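Local coordinates for protein acyl-coa oxidase (Arabidopsis thaliana, PDB 1W07) that catalyses the FAD-dependent oxidation of long- and medium-chain acyl-CoAs to 2-trans-enoyl-CoAs in the peroxisome, passing electrons to oxygen to give hydrogen peroxide, at residues Arg55-Arg58 against Lys59-Phe62; Phe73-Ile76 against Ile77-Arg80; Leu208-Leu211 against Glu212-Ser215; Met254-Arg257 against Leu258-Thr262; Val282-Arg285 against Gln286-Val289. The protein carries 1 engineered substitution. All coordinates share one frame; numbering follows the deposited sequence.

Contact 1 (Arg55-Arg58 against Lys59-Phe62)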
loop_
_atom_site.group_PDB
_atom_site.type_symbol
_atom_site.label_atom_id
_atom_site.label_comp_id
_atom_site.label_asym_id
_atom_site.label_seq_id
_atom_site.Cartn_x
_atom_site.Cartn_y
_atom_site.Cartn_z
ATOM N N ARG B 55 -4.327 18.176 10.759
ATOM C CA ARG B 55 -4.573 19.590 10.511
ATOM C C ARG B 55 -3.441 20.474 11.070
ATOM O O ARG B 55 -3.551 21.698 11.115
ATOM C CB ARG B 55 -5.919 19.998 11.121
ATOM C CG ARG B 55 -7.137 19.404 10.410
ATOM C CD ARG B 55 -8.416 20.026 10.939
ATOM N NE ARG B 55 -8.748 19.522 12.263
ATOM C CZ ARG B 55 -9.386 18.376 12.481
ATOM N NH1 ARG B 55 -9.763 17.617 11.459
ATOM N NH2 ARG B 55 -9.642 17.989 13.723
ATOM N N LEU B 56 -2.339 19.857 11.480
ATOM C CA LEU B 56 -1.221 20.608 12.048
ATOM C C LEU B 56 -0.051 20.708 11.079
ATOM O O LEU B 56 0.163 19.799 10.278
ATOM C CB LEU B 56 -0.762 19.938 13.355
ATOM C CG LEU B 56 -1.788 19.830 14.502
ATOM C CD1 LEU B 56 -1.250 18.880 15.567
ATOM C CD2 LEU B 56 -2.083 21.213 15.097
ATOM N N SER B 57 0.694 21.814 11.126
ATOM C CA SER B 57 1.862 21.959 10.258
ATOM C C SER B 57 2.966 21.119 10.890
ATOM O O SER B 57 2.815 20.657 12.024
ATOM C CB SER B 57 2.319 23.424 10.190
ATOM O OG SER B 57 2.751 23.891 11.478
ATOM N N ARG B 58 4.060 20.904 10.163
ATOM C CA ARG B 58 5.185 20.130 10.687
ATOM C C ARG B 58 5.588 20.707 12.039
ATOM O O ARG B 58 5.656 19.990 13.037
ATOM C CB ARG B 58 6.385 20.195 9.733
ATOM C CG ARG B 58 7.569 19.284 10.124
ATOM C CD ARG B 58 7.374 17.848 9.637
ATOM N NE ARG B 58 8.116 16.854 10.426
ATOM C CZ ARG B 58 9.412 16.555 10.304
ATOM N NH1 ARG B 58 10.194 17.151 9.403
ATOM N NH2 ARG B 58 9.936 15.635 11.104
ATOM N N LYS B 59 5.852 22.010 12.079
ATOM C CA LYS B 59 6.254 22.648 13.333
ATOM C C LYS B 59 5.268 22.453 14.476
ATOM O O LYS B 59 5.662 22.066 15.576
ATOM C CB LYS B 59 6.498 24.148 13.125
ATOM C CG LYS B 59 7.793 24.474 12.400
ATOM C CD LYS B 59 7.917 25.971 12.158
ATOM C CE LYS B 59 9.212 26.316 11.440
ATOM N NZ LYS B 59 9.331 27.777 11.156
ATOM N N GLU B 60 3.989 22.714 14.229
ATOM C CA GLU B 60 2.972 22.554 15.276
ATOM C C GLU B 60 2.865 21.094 15.724
ATOM O O GLU B 60 2.644 20.823 16.905
ATOM C CB GLU B 60 1.601 23.023 14.774
ATOM C CG GLU B 60 1.601 24.441 14.223
ATOM C CD GLU B 60 0.287 24.806 13.565
ATOM O OE1 GLU B 60 -0.282 23.963 12.824
ATOM O OE2 GLU B 60 -0.164 25.954 13.760
ATOM N N LEU B 61 3.012 20.162 14.780
ATOM C CA LEU B 61 2.917 18.735 15.089
ATOM C C LEU B 61 4.100 18.318 15.970
ATOM O O LEU B 61 3.945 17.541 16.921
ATOM C CB LEU B 61 2.930 17.915 13.795
ATOM C CG LEU B 61 2.880 16.389 13.959
ATOM C CD1 LEU B 61 1.514 15.963 14.493
ATOM C CD2 LEU B 61 3.162 15.719 12.626
ATOM N N PHE B 62 5.281 18.842 15.655
ATOM C CA PHE B 62 6.454 18.496 16.429
ATOM C C PHE B 62 6.344 19.087 17.837
ATOM O O PHE B 62 6.604 18.408 18.832
ATOM C CB PHE B 62 7.712 19.010 15.739
ATOM C CG PHE B 62 8.976 18.514 16.370
ATOM C CD1 PHE B 62 9.317 17.161 16.313
ATOM C CD2 PHE B 62 9.804 19.384 17.071
ATOM C CE1 PHE B 62 10.467 16.687 16.951
ATOM C CE2 PHE B 62 10.949 18.919 17.712
ATOM C CZ PHE B 62 11.283 17.576 17.654
#
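L61 N donates to S57 O at 2.8 Å and F62 N to R58 O at 2.9 Å, the first turn of helix 58-78, which the chain enters from a loop through S57. S57 is the N-cap, and together with E60 it makes a capping box. In one half of the box the S57 hydroxyl accepts from the backbone of E60, OG lying 3.2 Å from E60 N. With chi1 at 63°, OG sits between its own backbone N and carbonyl carbon, the position from which it can turn in over the open end of the helix. In the other half the E60 chain, extended beyond CG, reaches back so that OE1 takes the amide proton of S57, 2.9 Å from S57 N and nearly straight at 171°. That donor comes in on the anti side of the carboxylate, 23° out of its plane. Two backbone N-H groups at the helix start are thus satisfied by side chains.

Just outside the box, L56 and L61 flank it in the N' and N4 positions of a hydrophobic staple, their side chains crossing at about a right angle. Two basic side chains tie the helix start to the second subunit. R58 NH1 forms salt bridges with D224 of its own chain and with D636 of the second subunit, while K59 NZ pairs with D640 of that subunit. Within the box the fit is close: E60 CG lies 3.0 Å from S57 OG, and in the staple L56 CD1 meets L61 CD1 at 4.2 Å.

Contact 2 (Phe73-Ile76 against Ile77-Arg80); sequences FKRI and IELR
K74 and R75 both hold the carboxylate of E78 near the C-terminal end of helix 58-78, forming a salt-bridge network on its surface. R75 NH1 donates to E78 OE2 at 3.0 Å, in the guanidinium plane although the two flat groups stand 74° apart. The K74 bridge is weak, NZ lying 3.3 Å from E78 OE1, and the lysine chain bends at chi2 and chi3 to get there.

Apolar packing adds to the ionic grip. L79 lies over one face of the R75 guanidinium, its CD1 3.6 Å from R75 NH2, so the arginine is met at its edge by charge and over a face by hydrocarbon. Replacing R75 with an alanine would probably leave E78 OE2 without its charged mate and uncover the L79 methyls.

Backbone bonds run beneath, E78 N to K74 O at 2.8 Å and L79 N to R75 O at 2.8 Å. The helix then stops in a Schellman motif, with R80 at positive phi as its C-prime residue. Since one carboxylate is shared by two cations, the negative charge of E78 is probably partly offset, chiefly by R75.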
loop_
_atom_site.group_PDB
_atom_site.type_symbol
_atom_site.label_atom_id
_atom_site.label_comp_id
_atom_site.label_asym_id
_atom_site.label_seq_id
_atom_site.Cartn_x
_atom_site.Cartn_y
_atom_site.Cartn_z
ATOM N N PHE B 73 5.528 12.475 31.099
ATOM C CA PHE B 73 6.480 12.408 32.204
ATOM C C PHE B 73 5.775 12.858 33.479
ATOM O O PHE B 73 5.887 12.209 34.517
ATOM C CB PHE B 73 7.678 13.328 31.939
ATOM C CG PHE B 73 8.461 12.975 30.706
ATOM C CD1 PHE B 73 9.127 13.966 29.984
ATOM C CD2 PHE B 73 8.542 11.659 30.265
ATOM C CE1 PHE B 73 9.859 13.648 28.839
ATOM C CE2 PHE B 73 9.275 11.332 29.118
ATOM C CZ PHE B 73 9.931 12.326 28.408
ATOM N N LYS B 74 5.051 13.972 33.389
ATOM C CA LYS B 74 4.314 14.519 34.522
ATOM C C LYS B 74 3.295 13.537 35.076
ATOM O O LYS B 74 3.230 13.313 36.288
ATOM C CB LYS B 74 3.595 15.805 34.114
ATOM C CG LYS B 74 4.518 16.992 33.923
ATOM C CD LYS B 74 4.765 17.723 35.236
ATOM C CE LYS B 74 3.506 18.447 35.710
ATOM N NZ LYS B 74 3.724 19.249 36.950
ATOM N N ARG B 75 2.498 12.949 34.188
ATOM C CA ARG B 75 1.472 12.001 34.607
ATOM C C ARG B 75 2.055 10.768 35.269
ATOM O O ARG B 75 1.501 10.267 36.243
ATOM C CB ARG B 75 0.603 11.587 33.410
ATOM C CG ARG B 75 -0.089 12.755 32.726
ATOM C CD ARG B 75 -0.933 13.552 33.709
ATOM N NE ARG B 75 -2.101 12.794 34.144
ATOM C CZ ARG B 75 -2.676 12.928 35.335
ATOM N NH1 ARG B 75 -2.194 13.795 36.219
ATOM N NH2 ARG B 75 -3.728 12.184 35.647
ATOM N N ILE B 76 3.170 10.274 34.745
ATOM C CA ILE B 76 3.792 9.091 35.326
ATOM C C ILE B 76 4.231 9.359 36.766
ATOM O O ILE B 76 4.143 8.481 37.631
ATOM C CB ILE B 76 5.012 8.640 34.507
ATOM C CG1 ILE B 76 4.563 8.208 33.102
ATOM C CG2 ILE B 76 5.717 7.497 35.214
ATOM C CD1 ILE B 76 5.713 7.896 32.159
ATOM N N ILE B 77 4.704 10.577 37.015
ATOM C CA ILE B 77 5.156 10.977 38.340
ATOM C C ILE B 77 3.983 11.255 39.283
ATOM O O ILE B 77 3.983 10.814 40.430
ATOM C CB ILE B 77 6.031 12.246 38.258
ATOM C CG1 ILE B 77 7.283 11.964 37.434
ATOM C CG2 ILE B 77 6.418 12.703 39.653
ATOM C CD1 ILE B 77 8.116 13.195 37.145
ATOM N N GLU B 78 2.986 11.983 38.793
ATOM C CA GLU B 78 1.822 12.330 39.602
ATOM C C GLU B 78 0.915 11.143 39.896
ATOM O O GLU B 78 0.217 11.118 40.913
ATOM C CB GLU B 78 1.019 13.434 38.912
ATOM C CG GLU B 78 1.772 14.763 38.832
ATOM C CD GLU B 78 1.099 15.776 37.923
ATOM O OE1 GLU B 78 1.587 16.927 37.852
ATOM O OE2 GLU B 78 0.092 15.426 37.269
ATOM N N LEU B 79 0.923 10.157 39.005
ATOM C CA LEU B 79 0.092 8.978 39.180
ATOM C C LEU B 79 0.903 7.829 39.768
ATOM O O LEU B 79 0.349 6.789 40.115
ATOM C CB LEU B 79 -0.524 8.564 37.843
ATOM C CG LEU B 79 -1.501 9.561 37.222
ATOM C CD1 LEU B 79 -1.805 9.157 35.791
ATOM C CD2 LEU B 79 -2.779 9.618 38.039
ATOM N N ARG B 80 2.214 8.026 39.870
ATOM C CA ARG B 80 3.103 7.016 40.441
ATOM C C ARG B 80 2.998 5.700 39.686
ATOM O O ARG B 80 2.910 4.630 40.293
ATOM C CB ARG B 80 2.739 6.794 41.909
ATOM C CG ARG B 80 2.573 8.095 42.673
ATOM C CD ARG B 80 1.490 8.009 43.738
ATOM N NE ARG B 80 1.051 9.351 44.123
ATOM C CZ ARG B 80 0.172 9.613 45.087
ATOM N NH1 ARG B 80 -0.368 8.627 45.794
ATOM N NH2 ARG B 80 -0.167 10.869 45.344
#

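Contact 3 (Leu208-Leu211 against Glu212-Ser215)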
loop_
_atom_site.group_PDB
_atom_site.type_symbol
_atom_site.label_atom_id
_atom_site.label_comp_id
_atom_site.label_asym_id
_atom_site.label_seq_id
_atom_site.Cartn_x
_atom_site.Cartn_y
_atom_site.Cartn_z
ATOM N N LEU B 208 25.784 15.390 21.718
ATOM C CA LEU B 208 25.441 16.160 20.535
ATOM C C LEU B 208 25.107 17.615 20.832
ATOM O O LEU B 208 25.500 18.517 20.088
ATOM C CB LEU B 208 24.246 15.495 19.832
ATOM C CG LEU B 208 24.389 13.992 19.558
ATOM C CD1 LEU B 208 23.082 13.434 18.976
ATOM C CD2 LEU B 208 25.568 13.748 18.609
ATOM N N ARG B 209 24.371 17.832 21.917
ATOM C CA ARG B 209 23.949 19.170 22.287
ATOM C C ARG B 209 24.232 19.507 23.742
ATOM O O ARG B 209 24.245 18.640 24.618
ATOM C CB ARG B 209 22.448 19.343 22.048
ATOM C CG ARG B 209 21.994 19.177 20.604
ATOM C CD ARG B 209 20.467 19.224 20.523
ATOM N NE ARG B 209 19.971 18.903 19.188
ATOM C CZ ARG B 209 19.893 19.763 18.181
ATOM N NH1 ARG B 209 20.275 21.027 18.341
ATOM N NH2 ARG B 209 19.433 19.354 17.004
ATOM N N SER B 210 24.431 20.790 23.996
ATOM C CA SER B 210 24.691 21.281 25.335
ATOM C C SER B 210 23.467 21.081 26.210
ATOM O O SER B 210 22.342 21.243 25.753
ATOM C CB SER B 210 25.050 22.763 25.274
ATOM O OG SER B 210 24.687 23.408 26.474
ATOM N N LEU B 211 23.696 20.737 27.474
ATOM C CA LEU B 211 22.602 20.540 28.412
ATOM C C LEU B 211 22.162 21.863 29.041
ATOM O O LEU B 211 21.332 21.872 29.947
ATOM C CB LEU B 211 23.015 19.559 29.514
ATOM C CG LEU B 211 23.351 18.133 29.060
ATOM C CD1 LEU B 211 23.897 17.341 30.240
ATOM C CD2 LEU B 211 22.108 17.458 28.480
ATOM N N GLU B 212 22.711 22.983 28.572
ATOM C CA GLU B 212 22.321 24.274 29.130
ATOM C C GLU B 212 21.444 25.096 28.189
ATOM O O GLU B 212 20.506 25.763 28.626
ATOM C CB GLU B 212 23.556 25.086 29.542
ATOM C CG GLU B 212 24.364 25.629 28.390
ATOM C CD GLU B 212 25.285 26.749 28.816
ATOM O OE1 GLU B 212 24.781 27.788 29.301
ATOM O OE2 GLU B 212 26.515 26.594 28.667
ATOM N N ASP B 213 21.737 25.051 26.895
ATOM C CA ASP B 213 20.946 25.795 25.926
ATOM C C ASP B 213 20.605 24.989 24.657
ATOM O O ASP B 213 20.141 25.554 23.669
ATOM C CB ASP B 213 21.661 27.102 25.556
ATOM C CG ASP B 213 23.009 26.866 24.924
ATOM O OD1 ASP B 213 23.338 25.692 24.634
ATOM O OD2 ASP B 213 23.745 27.852 24.711
ATOM N N HIS B 214 20.842 23.678 24.691
ATOM C CA HIS B 214 20.533 22.790 23.574
ATOM C C HIS B 214 21.320 23.070 22.285
ATOM O O HIS B 214 21.048 22.473 21.238
ATOM C CB HIS B 214 19.035 22.856 23.264
ATOM C CG HIS B 214 18.452 21.555 22.795
ATOM N ND1 HIS B 214 18.538 20.392 23.529
ATOM C CD2 HIS B 214 17.729 21.247 21.692
ATOM C CE1 HIS B 214 17.894 19.423 22.900
ATOM N NE2 HIS B 214 17.390 19.918 21.783
ATOM N N SER B 215 22.301 23.967 22.352
ATOM C CA SER B 215 23.086 24.283 21.172
ATOM C C SER B 215 24.006 23.117 20.815
ATOM O O SER B 215 24.578 22.460 21.689
ATOM C CB SER B 215 23.912 25.555 21.406
ATOM O OG SER B 215 24.953 25.321 22.334
HETATM O O HOH W 1 19.656 20.581 26.160
HETATM O O HOH W 2 27.097 24.419 26.902
#
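R209 lays its extended side chain against H214, five residues on, in the loop between strands 197-207 and 220-224. Its CD sits over the centre of the imidazole face in a CH-pi contact, 3.4 Å from the ring centroid and 12° off the normal. The guanidinium then runs on almost parallel to the ring, the planes 13° apart, and NH1 gives a weak hydrogen bond to H214 O, which lies at the edge of the guanidinium, near its plane.

S210 carries most of the polar contacts. Its backbone N donates to S215 O at 2.9 Å, bringing the two ends of the turn together. With OG anti to the backbone N (chi1 152°), the hydroxyl is aimed at the following residues, where it accepts from E212 N at 2.9 Å. It also lies 3.2 Å from D213 OD1, at best a weak bond. D213 OD1 is chiefly taken up by S215, whose N (3.0 Å) and OG (2.8 Å) reach it from the same face of the carboxylate; the bond from S215 N makes an Asx turn. Two waters finish the network, one donating to S210 O and also bonded to H214 ND1, the other linking S210 OG to E212 OE2.

The side chain of L211 packs on T184 and H185. The other nitrogen of the H214 ring, NE2, is bonded to K181 O, and the ring stacks with Y647 of the second subunit. The turn thus lies at the dimer interface, with L208 packing on A186 of strand 185-194 and pairing by backbone bonds with T184 and L217.

Contact 4 (Met254-Arg257 against Leu258-Thr262); sequences MLMR and LSKVT
The chain turns into strand 259-261, the first strand of a small antiparallel hairpin with 267-269, and the preceding loop folds back against it. K260 reaches across the turn: NZ donates to M256 O at 2.8 Å, nearly in line with the carbonyl. The lysine chain, bent at chi2 and chi4, curls over to do this, and a water bridges NZ to R257 O.

M254 and M256 supply the apolar side. The sulfur of M254 meets V261 CG2 at 3.4 Å, the two side chains crossing at about a right angle, and M254 CE lies 3.2 Å from S259 O. M256 runs alongside the strand backbone, with SD 3.2 Å from V261 N and CB 3.0 Å from S259 O. Both backbone atoms are buried without a polar partner in the model, so sulfur and methylene groups cover them. A platinum(II) ion lies about 3 Å from the M256 side chain.

A methionine in place of K260 would probably leave M256 O with T115 OG1 but without the ammonium, and undo the water bridge to R257 O. S259 OG bonds to Y267 OH and K260 pairs with V268, cross-strand partners of the kind found in a beta hairpin.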
loop_
_atom_site.group_PDB
_atom_site.type_symbol
_atom_site.label_atom_id
_atom_site.label_comp_id
_atom_site.label_asym_id
_atom_site.label_seq_id
_atom_site.Cartn_x
_atom_site.Cartn_y
_atom_site.Cartn_z
ATOM N N MET B 254 33.535 4.693 25.055
ATOM C CA MET B 254 33.364 3.600 24.113
ATOM C C MET B 254 32.740 2.458 24.901
ATOM O O MET B 254 33.291 2.043 25.919
ATOM C CB MET B 254 34.711 3.130 23.564
ATOM C CG MET B 254 34.609 1.883 22.683
ATOM S SD MET B 254 36.185 1.017 22.414
ATOM C CE MET B 254 35.652 -0.657 22.363
ATOM N N LEU B 255 31.595 1.958 24.445
ATOM C CA LEU B 255 30.939 0.851 25.136
ATOM C C LEU B 255 31.930 -0.307 25.137
ATOM O O LEU B 255 32.242 -0.866 24.088
ATOM C CB LEU B 255 29.643 0.465 24.414
ATOM C CG LEU B 255 28.586 1.576 24.324
ATOM C CD1 LEU B 255 27.374 1.106 23.532
ATOM C CD2 LEU B 255 28.174 1.992 25.727
ATOM N N MET B 256 32.434 -0.661 26.315
ATOM C CA MET B 256 33.417 -1.729 26.416
ATOM C C MET B 256 33.019 -2.925 27.275
ATOM O O MET B 256 33.706 -3.254 28.235
ATOM C CB MET B 256 34.753 -1.154 26.910
ATOM C CG MET B 256 35.346 -0.078 25.998
ATOM S SD MET B 256 37.098 0.276 26.296
ATOM C CE MET B 256 37.110 2.037 26.428
ATOM N N ARG B 257 31.912 -3.573 26.932
ATOM C CA ARG B 257 31.476 -4.745 27.679
ATOM C C ARG B 257 32.074 -5.996 27.055
ATOM O O ARG B 257 32.449 -6.937 27.757
ATOM C CB ARG B 257 29.959 -4.887 27.660
ATOM C CG ARG B 257 29.478 -6.122 28.402
ATOM C CD ARG B 257 28.028 -6.450 28.074
ATOM N NE ARG B 257 27.597 -7.686 28.724
ATOM C CZ ARG B 257 26.446 -8.311 28.479
ATOM N NH1 ARG B 257 25.585 -7.822 27.593
ATOM N NH2 ARG B 257 26.160 -9.442 29.111
ATOM N N LEU B 258 32.157 -6.007 25.727
ATOM C CA LEU B 258 32.699 -7.150 25.002
ATOM C C LEU B 258 34.023 -6.842 24.327
ATOM O O LEU B 258 34.691 -7.744 23.831
ATOM C CB LEU B 258 31.707 -7.619 23.938
ATOM C CG LEU B 258 30.243 -7.747 24.349
ATOM C CD1 LEU B 258 29.517 -8.571 23.298
ATOM C CD2 LEU B 258 30.131 -8.403 25.723
ATOM N N SER B 259 34.390 -5.566 24.294
ATOM C CA SER B 259 35.636 -5.147 23.658
ATOM C C SER B 259 36.224 -3.950 24.389
ATOM O O SER B 259 35.546 -2.945 24.596
ATOM C CB SER B 259 35.387 -4.762 22.193
ATOM O OG SER B 259 34.783 -5.812 21.457
ATOM N N LYS B 260 37.492 -4.057 24.772
ATOM C CA LYS B 260 38.170 -2.974 25.475
ATOM C C LYS B 260 39.291 -2.373 24.631
ATOM O O LYS B 260 39.762 -2.981 23.672
ATOM C CB LYS B 260 38.770 -3.475 26.795
ATOM C CG LYS B 260 37.779 -3.728 27.929
ATOM C CD LYS B 260 37.015 -5.028 27.754
ATOM C CE LYS B 260 36.489 -5.548 29.093
ATOM N NZ LYS B 260 35.647 -4.561 29.829
ATOM N N VAL B 261 39.699 -1.168 25.006
ATOM C CA VAL B 261 40.775 -0.453 24.340
ATOM C C VAL B 261 41.583 0.224 25.435
ATOM O O VAL B 261 41.211 1.299 25.919
ATOM C CB VAL B 261 40.243 0.625 23.377
ATOM C CG1 VAL B 261 41.400 1.447 22.832
ATOM C CG2 VAL B 261 39.466 -0.029 22.242
ATOM N N THR B 262 42.681 -0.418 25.832
ATOM C CA THR B 262 43.558 0.088 26.887
ATOM C C THR B 262 44.035 1.506 26.626
ATOM O O THR B 262 43.863 2.044 25.533
ATOM C CB THR B 262 44.809 -0.790 27.031
ATOM O OG1 THR B 262 45.694 -0.529 25.933
ATOM C CG2 THR B 262 44.426 -2.264 27.030
HETATM O O HOH W 3 33.340 -6.520 30.377
#

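Contact 5 (Val282-Arg285 against Gln286-Val289)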
loop_
_atom_site.group_PDB
_atom_site.type_symbol
_atom_site.label_atom_id
_atom_site.label_comp_id
_atom_site.label_asym_id
_atom_site.label_seq_id
_atom_site.Cartn_x
_atom_site.Cartn_y
_atom_site.Cartn_z
ATOM N N VAL B 282 16.997 -10.076 19.557
ATOM C CA VAL B 282 15.931 -11.072 19.598
ATOM C C VAL B 282 14.740 -10.431 20.309
ATOM O O VAL B 282 13.582 -10.806 20.094
ATOM C CB VAL B 282 16.370 -12.326 20.374
ATOM C CG1 VAL B 282 15.220 -13.324 20.458
ATOM C CG2 VAL B 282 17.580 -12.956 19.691
ATOM N N TYR B 283 15.043 -9.451 21.155
ATOM C CA TYR B 283 14.021 -8.740 21.903
ATOM C C TYR B 283 13.359 -7.700 21.013
ATOM O O TYR B 283 12.141 -7.669 20.889
ATOM C CB TYR B 283 14.646 -8.054 23.118
ATOM C CG TYR B 283 13.645 -7.376 24.017
ATOM C CD1 TYR B 283 12.669 -8.117 24.690
ATOM C CD2 TYR B 283 13.683 -5.997 24.219
ATOM C CE1 TYR B 283 11.763 -7.498 25.546
ATOM C CE2 TYR B 283 12.782 -5.371 25.073
ATOM C CZ TYR B 283 11.827 -6.126 25.732
ATOM O OH TYR B 283 10.944 -5.510 26.590
ATOM N N VAL B 284 14.173 -6.854 20.394
ATOM C CA VAL B 284 13.659 -5.807 19.519
ATOM C C VAL B 284 12.795 -6.409 18.410
ATOM O O VAL B 284 11.741 -5.871 18.065
ATOM C CB VAL B 284 14.805 -5.005 18.881
ATOM C CG1 VAL B 284 14.246 -3.876 18.044
ATOM C CG2 VAL B 284 15.725 -4.456 19.968
ATOM N N ARG B 285 13.241 -7.534 17.860
ATOM C CA ARG B 285 12.509 -8.202 16.797
ATOM C C ARG B 285 11.236 -8.830 17.331
ATOM O O ARG B 285 10.244 -8.972 16.611
ATOM C CB ARG B 285 13.398 -9.259 16.147
ATOM C CG ARG B 285 14.568 -8.669 15.383
ATOM C CD ARG B 285 15.430 -9.764 14.808
ATOM N NE ARG B 285 16.414 -9.248 13.862
ATOM C CZ ARG B 285 17.293 -10.016 13.229
ATOM N NH1 ARG B 285 17.313 -11.326 13.456
ATOM N NH2 ARG B 285 18.139 -9.483 12.365
ATOM N N GLN B 286 11.266 -9.200 18.604
ATOM C CA GLN B 286 10.110 -9.803 19.253
ATOM C C GLN B 286 9.051 -8.729 19.447
ATOM O O GLN B 286 7.857 -8.983 19.271
ATOM C CB GLN B 286 10.527 -10.403 20.610
ATOM C CG GLN B 286 9.428 -11.154 21.357
ATOM C CD GLN B 286 8.389 -10.230 21.971
ATOM O OE1 GLN B 286 8.727 -9.203 22.558
ATOM N NE2 GLN B 286 7.119 -10.605 21.859
ATOM N N THR B 287 9.497 -7.526 19.804
ATOM C CA THR B 287 8.583 -6.408 20.009
ATOM C C THR B 287 7.952 -6.026 18.667
ATOM O O THR B 287 6.777 -5.668 18.612
ATOM C CB THR B 287 9.306 -5.174 20.611
ATOM O OG1 THR B 287 10.202 -4.608 19.645
ATOM C CG2 THR B 287 10.105 -5.575 21.844
ATOM N N ILE B 288 8.731 -6.112 17.588
ATOM C CA ILE B 288 8.230 -5.798 16.247
ATOM C C ILE B 288 7.119 -6.789 15.861
ATOM O O ILE B 288 6.056 -6.400 15.385
ATOM C CB ILE B 288 9.390 -5.849 15.211
ATOM C CG1 ILE B 288 10.378 -4.710 15.484
ATOM C CG2 ILE B 288 8.860 -5.748 13.786
ATOM C CD1 ILE B 288 11.631 -4.799 14.658
ATOM N N VAL B 289 7.357 -8.071 16.078
ATOM C CA VAL B 289 6.356 -9.074 15.760
ATOM C C VAL B 289 5.102 -8.791 16.586
ATOM O O VAL B 289 3.979 -8.812 16.076
ATOM C CB VAL B 289 6.861 -10.496 16.069
ATOM C CG1 VAL B 289 5.788 -11.489 15.753
ATOM C CG2 VAL B 289 8.115 -10.797 15.253
#
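T287 and I288 both donate to V284 O, so this carbonyl of helix 278-309 takes a side-chain and a backbone bond on the same face of its plane. The bond from T287 OG1 is modelled unusually short, at 2.5 Å, and OG1 reaches it because chi1 of 69° holds it between its own backbone N and carbonyl carbon. I288 N follows at 3.1 Å, and T287 N donates to Y283 O at 2.9 Å.

The packed side faces inward. I288 CG1 lies 3.1 Å from V284 O and V289 CG2 3.1 Å from R285 O, so branched side chains press against the carbonyls one turn back. Beyond them, I288 touches Y423 and E424, the inferred proton acceptor, and V289 meets V347 and L351 of helix 328-363. Q286 NE2 bonds to G348 O on that helix.

Packing is looser at exposed Y283. T287 CG2 stands over the centre of its ring in a CH-pi contact, 4.2 Å from the centroid and 9° off the normal, and the ring also meets that of Y355, planes about 45° apart.

R285 extends from the buried side toward E424 in a long, weak ion pair, and a platinum(II) ion lies about 3 Å from its side chain. With its hydroxyl bonded back to the helix, T287 has its polar group accounted for locally and offers a methyl to the tyrosine ring.

Overall arrangement
Contacts 1 and 2 share helix 58-78, at its start and its C-terminal end, with centres 26 Å apart. Contact 3 lies about 24 Å from contact 1, centre to centre, and all three reach the second subunit. Contacts 4 and 5 touch no other chain of the assembly. Contact 5 lies nearest the chemistry: its I288 side chain is about 4 Å from that of E424, the inferred proton acceptor, and about 9 Å from the FAD. In contact 4 the L255 side chain is about 7 Å from that of Y135, which binds FAD. The side chains of R58 and L208 lie about 10 and 11 Å from a bound FAD, while contact 2 lies away from these sites.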